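Local coordinates for protein putative glucoamylase (Bacteroides caccae ATCC 43185, PDB 4QT9) that probably hydrolyses glycosidic bonds in glucans or related carbohydrates, using an alpha/alpha-toroid fold, at residues L34-G39 with G45-R50; I74-A79 with P397-I402. All blocks are in the same frame, centred on the assembly; numbering follows the deposited sequence. Where two conformers were deposited one is given.

Interaction 1 (L34-G39 with G45-R50)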
loop_
_atom_site.group_PDB
_atom_site.type_symbol
_atom_site.label_atom_id
_atom_site.label_comp_id
_atom_site.label_asym_id
_atom_site.label_seq_id
_atom_site.Cartn_x
_atom_site.Cartn_y
_atom_site.Cartn_z
ATOM N N LEU A 34 5.900 8.234 13.225
ATOM C CA LEU A 34 6.106 9.688 13.258
ATOM C C LEU A 34 6.023 10.339 11.854
ATOM O O LEU A 34 5.642 11.518 11.802
ATOM C CB LEU A 34 7.405 10.085 13.954
ATOM C CG LEU A 34 7.533 9.743 15.435
ATOM C CD1 LEU A 34 8.802 10.315 15.991
ATOM C CD2 LEU A 34 6.357 10.231 16.242
ATOM N N TYR A 35 6.278 9.570 10.726
ATOM C CA TYR A 35 6.091 10.098 9.355
ATOM C C TYR A 35 4.648 10.574 9.222
ATOM O O TYR A 35 4.373 11.605 8.619
ATOM C CB TYR A 35 6.401 9.031 8.222
ATOM C CG TYR A 35 6.168 9.536 6.791
ATOM C CD1 TYR A 35 4.897 9.541 6.227
ATOM C CD2 TYR A 35 7.199 10.120 6.054
ATOM C CE1 TYR A 35 4.649 10.122 4.975
ATOM C CE2 TYR A 35 6.981 10.608 4.757
ATOM C CZ TYR A 35 5.704 10.624 4.227
ATOM O OH TYR A 35 5.469 11.165 2.974
ATOM N N PHE A 36 3.719 9.760 9.709
ATOM C CA PHE A 36 2.291 10.024 9.535
ATOM C C PHE A 36 1.722 10.893 10.653
ATOM O O PHE A 36 0.774 11.634 10.400
ATOM C CB PHE A 36 1.538 8.706 9.409
ATOM C CG PHE A 36 2.009 7.937 8.195
ATOM C CD1 PHE A 36 1.661 8.352 6.910
ATOM C CD2 PHE A 36 2.863 6.845 8.332
ATOM C CE1 PHE A 36 2.137 7.665 5.784
ATOM C CE2 PHE A 36 3.334 6.159 7.205
ATOM C CZ PHE A 36 2.970 6.580 5.943
ATOM N N TRP A 37 2.321 10.846 11.851
ATOM C CA TRP A 37 1.874 11.657 12.968
ATOM C C TRP A 37 2.418 13.084 12.855
ATOM O O TRP A 37 1.629 14.024 12.735
ATOM C CB TRP A 37 2.240 11.027 14.327
ATOM C CG TRP A 37 1.503 11.694 15.448
ATOM C CD1 TRP A 37 1.992 12.641 16.301
ATOM C CD2 TRP A 37 0.089 11.648 15.672
ATOM N NE1 TRP A 37 0.983 13.122 17.099
ATOM C CE2 TRP A 37 -0.197 12.538 16.727
ATOM C CE3 TRP A 37 -0.971 10.922 15.085
ATOM C CZ2 TRP A 37 -1.491 12.702 17.235
ATOM C CZ3 TRP A 37 -2.253 11.097 15.578
ATOM C CH2 TRP A 37 -2.503 11.964 16.650
ATOM N N GLU A 38 3.757 13.240 12.898
ATOM C CA GLU A 38 4.454 14.526 12.858
ATOM C C GLU A 38 4.641 15.044 11.434
ATOM O O GLU A 38 4.582 16.252 11.249
ATOM C CB GLU A 38 5.814 14.428 13.562
ATOM C CG GLU A 38 5.670 14.111 15.045
ATOM C CD GLU A 38 6.912 14.104 15.921
ATOM O OE1 GLU A 38 8.040 14.002 15.383
ATOM O OE2 GLU A 38 6.746 14.165 17.162
ATOM N N GLY A 39 4.854 14.161 10.459
ATOM C CA GLY A 39 5.083 14.566 9.071
ATOM C C GLY A 39 3.848 14.892 8.241
ATOM O O GLY A 39 3.972 15.324 7.093
ATOM N N GLY A 45 -4.368 16.520 7.991
ATOM C CA GLY A 45 -3.917 15.482 8.917
ATOM C C GLY A 45 -3.421 14.268 8.135
ATOM O O GLY A 45 -3.009 13.248 8.718
ATOM N N LEU A 46 -3.432 14.392 6.787
ATOM C CA LEU A 46 -3.066 13.316 5.870
ATOM C C LEU A 46 -1.611 13.341 5.447
ATOM O O LEU A 46 -0.875 14.299 5.703
ATOM C CB LEU A 46 -3.979 13.286 4.636
ATOM C CG LEU A 46 -5.400 12.847 4.928
ATOM C CD1 LEU A 46 -6.247 13.034 3.744
ATOM C CD2 LEU A 46 -5.432 11.403 5.371
ATOM N N ALA A 47 -1.203 12.219 4.859
ATOM C CA ALA A 47 0.131 11.906 4.426
ATOM C C ALA A 47 0.529 12.665 3.169
ATOM O O ALA A 47 -0.113 12.502 2.122
ATOM C CB ALA A 47 0.231 10.400 4.163
ATOM N N PRO A 48 1.615 13.457 3.227
ATOM C CA PRO A 48 2.118 14.074 1.985
ATOM C C PRO A 48 2.733 12.986 1.104
ATOM O O PRO A 48 3.205 11.982 1.636
ATOM C CB PRO A 48 3.191 15.068 2.479
ATOM C CG PRO A 48 3.654 14.513 3.780
ATOM C CD PRO A 48 2.509 13.721 4.383
ATOM N N GLU A 49 2.737 13.173 -0.227
ATOM C CA GLU A 49 3.332 12.220 -1.160
ATOM C C GLU A 49 4.780 11.896 -0.702
ATOM O O GLU A 49 5.158 10.728 -0.612
ATOM C CB GLU A 49 3.315 12.809 -2.595
ATOM C CG GLU A 49 4.013 11.956 -3.653
ATOM C CD GLU A 49 3.421 10.576 -3.885
ATOM O OE1 GLU A 49 2.190 10.468 -4.091
ATOM O OE2 GLU A 49 4.199 9.596 -3.881
ATOM N N ARG A 50 5.543 12.945 -0.348
ATOM C CA ARG A 50 6.939 12.871 0.050
ATOM C C ARG A 50 7.288 13.809 1.221
ATOM O O ARG A 50 6.608 14.821 1.455
ATOM C CB ARG A 50 7.840 13.215 -1.159
ATOM C CG ARG A 50 7.869 14.694 -1.590
ATOM C CD ARG A 50 8.359 14.848 -3.014
ATOM N NE ARG A 50 7.266 14.679 -3.981
ATOM C CZ ARG A 50 7.163 13.714 -4.892
ATOM N NH1 ARG A 50 8.089 12.759 -4.975
ATOM N NH2 ARG A 50 6.139 13.698 -5.730
HETATM O O HOH W 1 -1.249 10.976 8.252
#
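Tyr35 and Pro48 make the direct polar link between helix 21-37 and the loop that leads into strand 50-52. The phenol OH of Tyr35 donates to Pro48 O at 2.8 Å. It approaches from above the carbonyl plane, 39° out of it, while the oxygen itself lies at the ring's edge. A chi1 of 178°, with CG opposite the backbone N, carries the Tyr35 ring out from the helix to this carbonyl. A second polar link runs through a water that donates to Phe36 O at 3.0 Å and to Gly45 O; Arg94 also binds Phe36 O.

Apolar contacts accompany these links. Ala47 CB sits at the edge of the Phe36 ring, in its plane, 3.7 Å from CE1, and Tyr35 CD1 lies over the centre of one face of that ring. The Pro48 ring rests against the carbonyl oxygen of Gly39, with CG 3.4 Å from Gly39 O. Farther along the loop, Glu49 turns to Trp115 and Arg50 to a salt bridge with Asp61.

Because a tyrosine hydroxyl and a bridging water serve the main-chain carbonyls, the irregular loop is held to the helix and the residues after it without any direct backbone-to-backbone hydrogen bond across the contact.

Interaction 2 (I74-A79 with P397-I402)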
loop_
_atom_site.group_PDB
_atom_site.type_symbol
_atom_site.label_atom_id
_atom_site.label_comp_id
_atom_site.label_asym_id
_atom_site.label_seq_id
_atom_site.Cartn_x
_atom_site.Cartn_y
_atom_site.Cartn_z
ATOM N N ILE A 74 -3.231 6.058 7.677
ATOM C CA ILE A 74 -4.361 5.963 8.591
ATOM C C ILE A 74 -4.208 4.643 9.434
ATOM O O ILE A 74 -4.400 4.677 10.658
ATOM C CB ILE A 74 -5.639 6.021 7.696
ATOM C CG1 ILE A 74 -6.137 7.457 7.533
ATOM C CG2 ILE A 74 -6.734 5.064 8.101
ATOM C CD1 ILE A 74 -7.031 7.664 6.239
HETATM N N MSE A 75 -3.801 3.520 8.770
HETATM C CA MSE A 75 -3.563 2.198 9.387
HETATM C C MSE A 75 -2.342 2.273 10.286
HETATM O O MSE A 75 -2.317 1.682 11.361
HETATM C CB MSE A 75 -3.363 1.116 8.311
HETATM C CG MSE A 75 -4.629 0.779 7.579
HETATM SE SE MSE A 75 -4.252 -0.467 6.132
HETATM C CE MSE A 75 -5.567 -1.882 6.619
ATOM N N ALA A 76 -1.343 3.032 9.857
ATOM C CA ALA A 76 -0.142 3.282 10.660
ATOM C C ALA A 76 -0.516 4.090 11.936
ATOM O O ALA A 76 -0.031 3.775 13.024
ATOM C CB ALA A 76 0.906 4.015 9.828
ATOM N N ILE A 77 -1.430 5.070 11.818
ATOM C CA ILE A 77 -1.868 5.878 12.959
ATOM C C ILE A 77 -2.700 4.992 13.931
ATOM O O ILE A 77 -2.501 5.065 15.148
ATOM C CB ILE A 77 -2.627 7.124 12.456
ATOM C CG1 ILE A 77 -1.644 8.120 11.801
ATOM C CG2 ILE A 77 -3.410 7.798 13.609
ATOM C CD1 ILE A 77 -2.295 9.327 10.984
ATOM N N LEU A 78 -3.563 4.107 13.372
ATOM C CA LEU A 78 -4.409 3.156 14.119
ATOM C C LEU A 78 -3.550 2.217 14.995
ATOM O O LEU A 78 -3.830 2.043 16.180
ATOM C CB LEU A 78 -5.257 2.354 13.119
ATOM C CG LEU A 78 -6.602 1.797 13.557
ATOM C CD1 LEU A 78 -7.556 2.891 13.985
ATOM C CD2 LEU A 78 -7.240 1.093 12.410
ATOM N N ALA A 79 -2.481 1.673 14.427
ATOM C CA ALA A 79 -1.523 0.836 15.149
ATOM C C ALA A 79 -0.856 1.633 16.300
ATOM O O ALA A 79 -0.659 1.088 17.389
ATOM C CB ALA A 79 -0.459 0.307 14.187
ATOM N N PRO A 397 3.599 0.758 4.397
ATOM C CA PRO A 397 3.606 -0.712 4.544
ATOM C C PRO A 397 4.531 -1.249 5.627
ATOM O O PRO A 397 4.199 -2.263 6.215
ATOM C CB PRO A 397 4.027 -1.175 3.167
ATOM C CG PRO A 397 3.522 -0.078 2.250
ATOM C CD PRO A 397 3.945 1.128 3.011
ATOM N N ILE A 398 5.632 -0.534 5.956
ATOM C CA ILE A 398 6.574 -0.919 7.001
ATOM C C ILE A 398 5.869 -0.958 8.358
ATOM O O ILE A 398 5.951 -1.973 9.041
ATOM C CB ILE A 398 7.805 0.032 7.023
ATOM C CG1 ILE A 398 8.613 -0.117 5.704
ATOM C CG2 ILE A 398 8.690 -0.253 8.259
ATOM C CD1 ILE A 398 9.691 0.952 5.442
ATOM N N ALA A 399 5.149 0.141 8.729
ATOM C CA ALA A 399 4.427 0.268 10.001
ATOM C C ALA A 399 3.302 -0.733 10.101
ATOM O O ALA A 399 3.142 -1.362 11.135
ATOM C CB ALA A 399 3.883 1.660 10.154
ATOM N N VAL A 400 2.597 -0.966 9.008
ATOM C CA VAL A 400 1.429 -1.848 8.997
ATOM C C VAL A 400 1.828 -3.338 9.016
ATOM O O VAL A 400 1.294 -4.100 9.837
ATOM C CB VAL A 400 0.501 -1.472 7.817
ATOM C CG1 VAL A 400 -0.721 -2.400 7.748
ATOM C CG2 VAL A 400 0.051 -0.001 7.954
HETATM N N MSE A 401 2.811 -3.739 8.188
HETATM C CA MSE A 401 3.222 -5.143 8.154
HETATM C C MSE A 401 3.924 -5.574 9.460
HETATM O O MSE A 401 3.680 -6.721 9.885
HETATM C CB MSE A 401 4.019 -5.458 6.907
HETATM C CG MSE A 401 3.136 -5.355 5.667
HETATM SE SE MSE A 401 1.544 -6.534 5.737
HETATM C CE MSE A 401 1.681 -7.370 3.883
ATOM N N ILE A 402 4.708 -4.662 10.130
ATOM C CA ILE A 402 5.327 -4.982 11.426
ATOM C C ILE A 402 4.183 -5.234 12.436
ATOM O O ILE A 402 4.232 -6.205 13.203
ATOM C CB ILE A 402 6.329 -3.897 11.914
ATOM C CG1 ILE A 402 7.686 -4.002 11.173
ATOM C CG2 ILE A 402 6.559 -4.007 13.426
ATOM C CD1 ILE A 402 8.656 -2.785 11.446
#
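Met75, a selenomethionine in this crystal, meets Val400 where two helices of the alpha/alpha toroid, 67-83 and 392-406, pack against each other. The short segments run in broadly the same direction, with their axes 45° apart and 8.6 Å from each other at closest approach. Just before Met75, Ile74 faces away from this partner and packs on Leu141 and Val148 of helix 135-152 and on Ile98 of helix 88-104.

The Met75 contact is made by CB, which points at helix 392-406 and touches Val400 CG2 at 3.6 Å, while the chain beyond, bent at chi3, leads the selenium away from the other segment. Ala76 follows at the narrowest point between the backbones, where its CA is 5.5 Å from Ala399 CA. The two methyl groups meet across the gap, Ala76 CB to Ala399 CB at 3.8 Å; alanine on both sides is consistent with so close an approach. Ile77 and Leu78 both pack on Met95 of helix 88-104, and Leu78 also on helix 135-152, while Ala79 points its CB back toward helix 392-406 without close contact.

No hydrogen bond crosses the interface. Val400 CG2 instead reaches along the first helix from Met75 to the next residue, where it lies 3.8 Å from Ala76 N.

Overall arrangement
Interactions 1 and 2 are buried neighbours, their centres about 12 Å apart. Helix 21-37, which carries the start of interaction 1, also packs on both helices of interaction 2, through Phe36 on Ala76 and Thr32 on Ala399. Phe36 joins the two contacts directly: CD2 of its ring packs 3.8 Å from Ala76 CB, while another part of the ring serves interaction 1. Trp37 CZ3 adds a contact of 4.0 Å with Ile77 CG2, and Leu46 CD2 lies 4.2 Å from Ile74 CD1. Helix 392-406 also serves both regions, since Ala392 at its start touches Tyr35, Phe36 and Ala47. Interaction 1 is local, whereas interaction 2 brings together segments 318 residues apart in sequence, joining an early helix of the toroid to one near the end of the chain.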